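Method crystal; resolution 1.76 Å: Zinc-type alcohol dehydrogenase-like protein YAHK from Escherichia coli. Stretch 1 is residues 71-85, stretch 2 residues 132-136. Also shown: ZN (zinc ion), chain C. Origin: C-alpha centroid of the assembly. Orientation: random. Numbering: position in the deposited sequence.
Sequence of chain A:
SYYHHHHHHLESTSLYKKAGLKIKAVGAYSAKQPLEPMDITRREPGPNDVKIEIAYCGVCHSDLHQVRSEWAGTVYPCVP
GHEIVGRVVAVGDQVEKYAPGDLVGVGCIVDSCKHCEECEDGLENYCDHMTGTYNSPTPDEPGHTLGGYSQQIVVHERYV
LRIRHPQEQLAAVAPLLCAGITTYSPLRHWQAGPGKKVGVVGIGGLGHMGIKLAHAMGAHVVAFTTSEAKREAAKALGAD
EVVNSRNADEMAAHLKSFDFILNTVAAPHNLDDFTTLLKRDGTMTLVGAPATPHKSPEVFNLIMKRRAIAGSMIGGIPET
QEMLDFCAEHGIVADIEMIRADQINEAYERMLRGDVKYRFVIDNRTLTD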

ATOM      1  N   TRP A  71       5.883 -25.836  -8.695  1.00 45.44           N
ATOM      2  CA  TRP A  71       5.845 -25.352  -7.321  1.00 45.44           C
ATOM      3  C   TRP A  71       4.483 -24.791  -6.929  1.00 44.33           C
ATOM      4  O   TRP A  71       4.370 -23.643  -6.498  1.00 44.45           O
ATOM      5  CB  TRP A  71       6.920 -24.283  -7.131  1.00 47.29           C
ATOM      6  CG  TRP A  71       8.276 -24.744  -7.565  1.00 49.15           C
ATOM      7  CD1 TRP A  71       9.086 -25.632  -6.920  1.00 49.49           C
ATOM      8  CD2 TRP A  71       8.965 -24.367  -8.763  1.00 49.58           C
ATOM      9  NE1 TRP A  71      10.238 -25.832  -7.642  1.00 50.29           N
ATOM     10  CE2 TRP A  71      10.190 -25.067  -8.778  1.00 49.81           C
ATOM     11  CE3 TRP A  71       8.664 -23.504  -9.827  1.00 49.91           C
ATOM     12  CZ2 TRP A  71      11.118 -24.933  -9.816  1.00 50.11           C
ATOM     13  CZ3 TRP A  71       9.588 -23.370 -10.860  1.00 50.15           C
ATOM     14  CH2 TRP A  71      10.800 -24.082 -10.844  1.00 50.33           C
ATOM     15  N   ALA A  72       3.448 -25.610  -7.085  1.00 42.60           N
ATOM     16  CA  ALA A  72       2.096 -25.204  -6.737  1.00 40.58           C
ATOM     17  C   ALA A  72       1.598 -26.071  -5.587  1.00 39.17           C
ATOM     18  O   ALA A  72       0.444 -25.962  -5.168  1.00 39.38           O
ATOM     19  CB  ALA A  72       1.177 -25.353  -7.943  1.00 41.00           C
ATOM     20  N   GLY A  73       2.481 -26.927  -5.078  1.00 36.37           N
ATOM     21  CA  GLY A  73       2.110 -27.811  -3.990  1.00 33.47           C
ATOM     22  C   GLY A  73       0.903 -28.635  -4.391  1.00 31.20           C
ATOM     23  O   GLY A  73       0.062 -28.978  -3.561  1.00 30.08           O
ATOM     24  N   THR A  74       0.824 -28.954  -5.678  1.00 28.86           N
ATOM     25  CA  THR A  74      -0.287 -29.724  -6.211  1.00 27.72           C
ATOM     26  C   THR A  74      -0.283 -31.190  -5.807  1.00 28.62           C
ATOM     27  O   THR A  74       0.738 -31.878  -5.898  1.00 27.33           O
ATOM     28  CB  THR A  74      -0.325 -29.652  -7.751  1.00 27.20           C
ATOM     29  OG1 THR A  74      -0.467 -28.287  -8.160  1.00 26.79           O
ATOM     30  CG2 THR A  74      -1.490 -30.462  -8.295  1.00 27.33           C
ATOM     31  N   VAL A  75      -1.441 -31.658  -5.356  1.00 27.30           N
ATOM     32  CA  VAL A  75      -1.618 -33.044  -4.957  1.00 27.68           C
ATOM     33  C   VAL A  75      -2.435 -33.699  -6.063  1.00 27.28           C
ATOM     34  O   VAL A  75      -3.445 -33.149  -6.503  1.00 25.25           O
ATOM     35  CB  VAL A  75      -2.392 -33.155  -3.626  1.00 29.03           C
ATOM     36  CG1 VAL A  75      -2.523 -34.616  -3.220  1.00 28.94           C
ATOM     37  CG2 VAL A  75      -1.678 -32.361  -2.547  1.00 30.11           C
ATOM     38  N   TYR A  76      -1.995 -34.867  -6.517  1.00 26.88           N
ATOM     39  CA  TYR A  76      -2.699 -35.562  -7.584  1.00 27.37           C
ATOM     40  C   TYR A  76      -3.494 -36.764  -7.093  1.00 27.12           C
ATOM     41  O   TYR A  76      -3.160 -37.369  -6.072  1.00 28.27           O
ATOM     42  CB  TYR A  76      -1.708 -35.996  -8.666  1.00 27.88           C
ATOM     43  CG  TYR A  76      -0.880 -34.851  -9.194  1.00 28.82           C
ATOM     44  CD1 TYR A  76       0.247 -34.408  -8.504  1.00 31.04           C
ATOM     45  CD2 TYR A  76      -1.241 -34.183 -10.363  1.00 29.33           C
ATOM     46  CE1 TYR A  76       0.994 -33.330  -8.963  1.00 31.43           C
ATOM     47  CE2 TYR A  76      -0.502 -33.103 -10.829  1.00 31.30           C
ATOM     48  CZ  TYR A  76       0.615 -32.684 -10.124  1.00 31.85           C
ATOM     49  OH  TYR A  76       1.354 -31.621 -10.579  1.00 34.11           O
ATOM     50  N   PRO A  77      -4.569 -37.121  -7.815  1.00 25.67           N
ATOM     51  CA  PRO A  77      -5.009 -36.426  -9.030  1.00 24.27           C
ATOM     52  C   PRO A  77      -5.494 -35.008  -8.743  1.00 23.16           C
ATOM     53  O   PRO A  77      -5.986 -34.722  -7.650  1.00 22.44           O
ATOM     54  CB  PRO A  77      -6.122 -37.326  -9.553  1.00 25.08           C
ATOM     55  CG  PRO A  77      -6.710 -37.880  -8.300  1.00 27.41           C
ATOM     56  CD  PRO A  77      -5.480 -38.231  -7.493  1.00 26.53           C
ATOM     57  N   CYS A  78      -5.338 -34.123  -9.720  1.00 19.84           N
ATOM     58  CA  CYS A  78      -5.775 -32.746  -9.565  1.00 18.69           C
ATOM     59  C   CYS A  78      -6.948 -32.442 -10.484  1.00 18.25           C
ATOM     60  O   CYS A  78      -6.838 -32.564 -11.703  1.00 17.08           O
ATOM     61  CB  CYS A  78      -4.636 -31.779  -9.878  1.00 19.85           C
ATOM     62  SG  CYS A  78      -5.129 -30.036  -9.787  1.00 20.48           S
ATOM     63  N   VAL A  79      -8.073 -32.049  -9.891  1.00 16.41           N
ATOM     64  CA  VAL A  79      -9.266 -31.704 -10.655  1.00 15.33           C
ATOM     65  C   VAL A  79      -9.537 -30.236 -10.351  1.00 14.44           C
ATOM     66  O   VAL A  79     -10.092 -29.903  -9.301  1.00 14.04           O
ATOM     67  CB  VAL A  79     -10.478 -32.552 -10.230  1.00 15.72           C
ATOM     68  CG1 VAL A  79     -11.741 -32.063 -10.947  1.00 15.85           C
ATOM     69  CG2 VAL A  79     -10.227 -34.017 -10.565  1.00 15.09           C
ATOM     70  N   PRO A  80      -9.123 -29.340 -11.258  1.00 14.50           N
ATOM     71  CA  PRO A  80      -9.313 -27.896 -11.089  1.00 13.54           C
ATOM     72  C   PRO A  80     -10.757 -27.448 -11.274  1.00 12.72           C
ATOM     73  O   PRO A  80     -11.679 -28.264 -11.336  1.00 10.82           O
ATOM     74  CB  PRO A  80      -8.401 -27.294 -12.160  1.00 14.70           C
ATOM     75  CG  PRO A  80      -7.434 -28.411 -12.503  1.00 15.38           C
ATOM     76  CD  PRO A  80      -8.308 -29.615 -12.453  1.00 14.13           C
ATOM     77  N   GLY A  81     -10.928 -26.135 -11.371  1.00 11.34           N
ATOM     78  CA  GLY A  81     -12.245 -25.560 -11.564  1.00 11.08           C
ATOM     79  C   GLY A  81     -12.857 -24.977 -10.310  1.00  9.60           C
ATOM     80  O   GLY A  81     -13.145 -25.702  -9.363  1.00 10.74           O
ATOM     81  N   HIS A  82     -13.047 -23.662 -10.287  1.00  9.52           N
ATOM     82  CA  HIS A  82     -13.677 -23.039  -9.135  1.00 10.99           C
ATOM     83  C   HIS A  82     -14.508 -21.800  -9.461  1.00 10.65           C
ATOM     84  O   HIS A  82     -14.552 -20.841  -8.700  1.00 10.61           O
ATOM     85  CB  HIS A  82     -12.655 -22.757  -8.019  1.00 10.37           C
ATOM     86  CG  HIS A  82     -11.499 -21.894  -8.420  1.00 13.16           C
ATOM     87  ND1 HIS A  82     -10.305 -21.904  -7.728  1.00 13.18           N
ATOM     88  CD2 HIS A  82     -11.360 -20.970  -9.400  1.00 13.07           C
ATOM     89  CE1 HIS A  82      -9.482 -21.022  -8.265  1.00 14.34           C
ATOM     90  NE2 HIS A  82     -10.097 -20.445  -9.280  1.00 14.36           N
ATOM     91  N   GLU A  83     -15.160 -21.851 -10.619  1.00 11.00           N
ATOM     92  CA  GLU A  83     -16.067 -20.810 -11.094  1.00 10.66           C
ATOM     93  C   GLU A  83     -17.255 -21.678 -11.496  1.00  9.94           C
ATOM     94  O   GLU A  83     -17.588 -21.826 -12.671  1.00  9.99           O
ATOM     95  CB  GLU A  83     -15.480 -20.067 -12.299  1.00 11.72           C
ATOM     96  CG  GLU A  83     -14.203 -19.294 -11.968  1.00 12.69           C
ATOM     97  CD  GLU A  83     -13.799 -18.310 -13.054  1.00 15.53           C
ATOM     98  OE1 GLU A  83     -14.025 -18.608 -14.245  1.00 14.61           O
ATOM     99  OE2 GLU A  83     -13.240 -17.244 -12.714  1.00 14.45           O
ATOM    100  N   ILE A  84     -17.869 -22.260 -10.470  1.00 10.56           N
ATOM    101  CA  ILE A  84     -18.971 -23.211 -10.594  1.00 10.37           C
ATOM    102  C   ILE A  84     -20.402 -22.703 -10.432  1.00  9.70           C
ATOM    103  O   ILE A  84     -20.709 -21.976  -9.491  1.00 10.24           O
ATOM    104  CB  ILE A  84     -18.776 -24.341  -9.547  1.00  9.69           C
ATOM    105  CG1 ILE A  84     -17.410 -25.002  -9.748  1.00  9.51           C
ATOM    106  CG2 ILE A  84     -19.891 -25.378  -9.651  1.00  9.52           C
ATOM    107  CD1 ILE A  84     -16.945 -25.816  -8.546  1.00 12.89           C
ATOM    108  N   VAL A  85     -21.275 -23.115 -11.349  1.00 10.73           N
ATOM    109  CA  VAL A  85     -22.693 -22.780 -11.266  1.00  9.89           C
ATOM    110  C   VAL A  85     -23.475 -24.041 -11.602  1.00 10.71           C
ATOM    111  O   VAL A  85     -23.050 -24.843 -12.432  1.00 10.57           O
ATOM    112  CB  VAL A  85     -23.107 -21.642 -12.230  1.00 10.06           C
ATOM    113  CG1 VAL A  85     -22.389 -20.364 -11.849  1.00 11.14           C
ATOM    114  CG2 VAL A  85     -22.819 -22.032 -13.671  1.00 11.84           C
ATOM    115  N   GLY A 132      -9.670 -24.609   0.052  1.00 15.64           N
ATOM    116  CA  GLY A 132      -9.919 -24.246  -1.331  1.00 13.43           C
ATOM    117  C   GLY A 132     -10.738 -25.296  -2.055  1.00 13.51           C
ATOM    118  O   GLY A 132     -10.687 -26.479  -1.726  1.00 13.13           O
ATOM    119  N   THR A 133     -11.488 -24.855  -3.059  1.00 11.11           N
ATOM    120  CA  THR A 133     -12.336 -25.740  -3.841  1.00 11.79           C
ATOM    121  C   THR A 133     -11.544 -26.915  -4.404  1.00 12.50           C
ATOM    122  O   THR A 133     -12.094 -27.996  -4.605  1.00 11.58           O
ATOM    123  CB  THR A 133     -13.027 -24.935  -4.942  1.00 11.32           C
ATOM    124  OG1 THR A 133     -13.711 -23.840  -4.322  1.00 11.25           O
ATOM    125  CG2 THR A 133     -14.040 -25.787  -5.697  1.00 11.68           C
ATOM    126  N   TYR A 134     -10.259 -26.698  -4.668  1.00 13.80           N
ATOM    127  CA  TYR A 134      -9.398 -27.787  -5.119  1.00 13.89           C
ATOM    128  C   TYR A 134      -7.995 -27.656  -4.533  1.00 15.57           C
ATOM    129  O   TYR A 134      -7.520 -26.549  -4.273  1.00 14.91           O
ATOM    130  CB  TYR A 134      -9.350 -27.891  -6.657  1.00 14.28           C
ATOM    131  CG  TYR A 134      -8.876 -26.671  -7.412  1.00 13.21           C
ATOM    132  CD1 TYR A 134      -7.526 -26.323  -7.451  1.00 14.24           C
ATOM    133  CD2 TYR A 134      -9.776 -25.892  -8.134  1.00 14.06           C
ATOM    134  CE1 TYR A 134      -7.088 -25.230  -8.200  1.00 15.43           C
ATOM    135  CE2 TYR A 134      -9.352 -24.800  -8.882  1.00 13.54           C
ATOM    136  CZ  TYR A 134      -8.008 -24.475  -8.913  1.00 14.56           C
ATOM    137  OH  TYR A 134      -7.594 -23.401  -9.665  1.00 15.25           O
ATOM    138  N   ASN A 135      -7.379 -28.808  -4.279  1.00 16.51           N
ATOM    139  CA  ASN A 135      -6.021 -28.925  -3.741  1.00 16.70           C
ATOM    140  C   ASN A 135      -5.829 -28.707  -2.239  1.00 18.61           C
ATOM    141  O   ASN A 135      -4.695 -28.581  -1.778  1.00 20.15           O
ATOM    142  CB  ASN A 135      -5.063 -28.000  -4.497  1.00 18.02           C
ATOM    143  CG  ASN A 135      -3.613 -28.446  -4.371  1.00 20.00           C
ATOM    144  OD1 ASN A 135      -2.779 -27.754  -3.782  1.00 21.20           O
ATOM    145  ND2 ASN A 135      -3.312 -29.612  -4.920  1.00 20.89           N
ATOM    146  N   SER A 136      -6.914 -28.666  -1.473  1.00 17.47           N
ATOM    147  CA  SER A 136      -6.793 -28.475  -0.029  1.00 16.92           C
ATOM    148  C   SER A 136      -7.128 -29.753   0.730  1.00 15.47           C
ATOM    149  O   SER A 136      -7.939 -30.555   0.281  1.00 15.59           O
ATOM    150  CB  SER A 136      -7.717 -27.348   0.447  1.00 14.31           C
ATOM    151  OG  SER A 136      -7.200 -26.081   0.096  1.00 16.12           O
TER
HETATM  152 ZN    ZN C 402      -9.643 -18.426  -9.959  1.00 18.13          ZN
HETATM  153  O   HOH W   1      -9.567 -23.557  -5.574  1.00 17.58           O
HETATM  154  O   HOH W   2      -7.870 -17.819  -8.641  1.00 12.96           O

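The contact joins two loop-rich segments of one chain and buries 435 Å² in total. Tyr-134 and Asn-135 give up the most surface, and no clear direct hydrogen bond links the two stretches.

Aromatic and CH-pi packing centres on Tyr-134. Its CA-to-CB bond points toward stretch 1, and chi1 is in the p well. Pro-80 CA sits over one face of the ring, 3.8 Å from the ring centroid and 21° off the normal. This is a CH-pi contact: the CA hydrogen of a proline is slightly polarised and suits an aromatic face. The Pro-80 ring adds an apolar contact, with Pro-80 CB 4.2 Å from Tyr-134 CE2. The rings of His-82 and Tyr-134 lie nearly parallel, at 18°, with centroids 4.8 Å apart. They are slid apart and barely overlap, so the pair is not a full stack. The closest approach is His-82 ND1 to Tyr-134 CE2, 3.3 Å.

Backbone atoms of stretch 1 also line the tyrosine. Gly-81 N is 3.2 Å from Tyr-134 CE2, and Val-79 O is 3.4 Å from Tyr-134 CB. Gly-81 has phi/psi of 102/114, where a CB would be jammed against the carbonyl O of the preceding residue. Glycine is called for by this backbone, apart from any demand of the contact.

The metal and a water meet at His-82. NE2 of His-82 binds the zinc ion at 2.2 Å. Water 2 lies 2.3 Å from the ZN atom, and two ligand atoms come from elsewhere in the structure. With NE2 on the metal, ND1 is free to donate: His-82 ND1 gives a hydrogen bond of 2.8 Å to O of water 1. The same water O accepts a weak hydrogen bond from Tyr-134 N at 3.3 Å. Water 1 thus bridges the zinc ligand and the backbone of stretch 2.

Van der Waals contacts extend the packing through Thr-133. Thr-133 CB is 3.8 Å from His-82 CB. Thr-133 CG2 lies 3.8 Å from Gly-81 O and 4.1 Å from Ile-84 CD1.

Polar proximity marks the Asn-135 end. Its side chain starts sideways, but its end reaches the backbone of Gly-73 to Val-75. The side-chain amide is probably turned over in the model, so the polar pairing here remains open. Gly-73 itself has positive phi, which favours glycine.

Within stretch 2, Gly-132 N donates a hydrogen bond of 2.9 Å to Ser-136 OG, bringing the segment's two ends together.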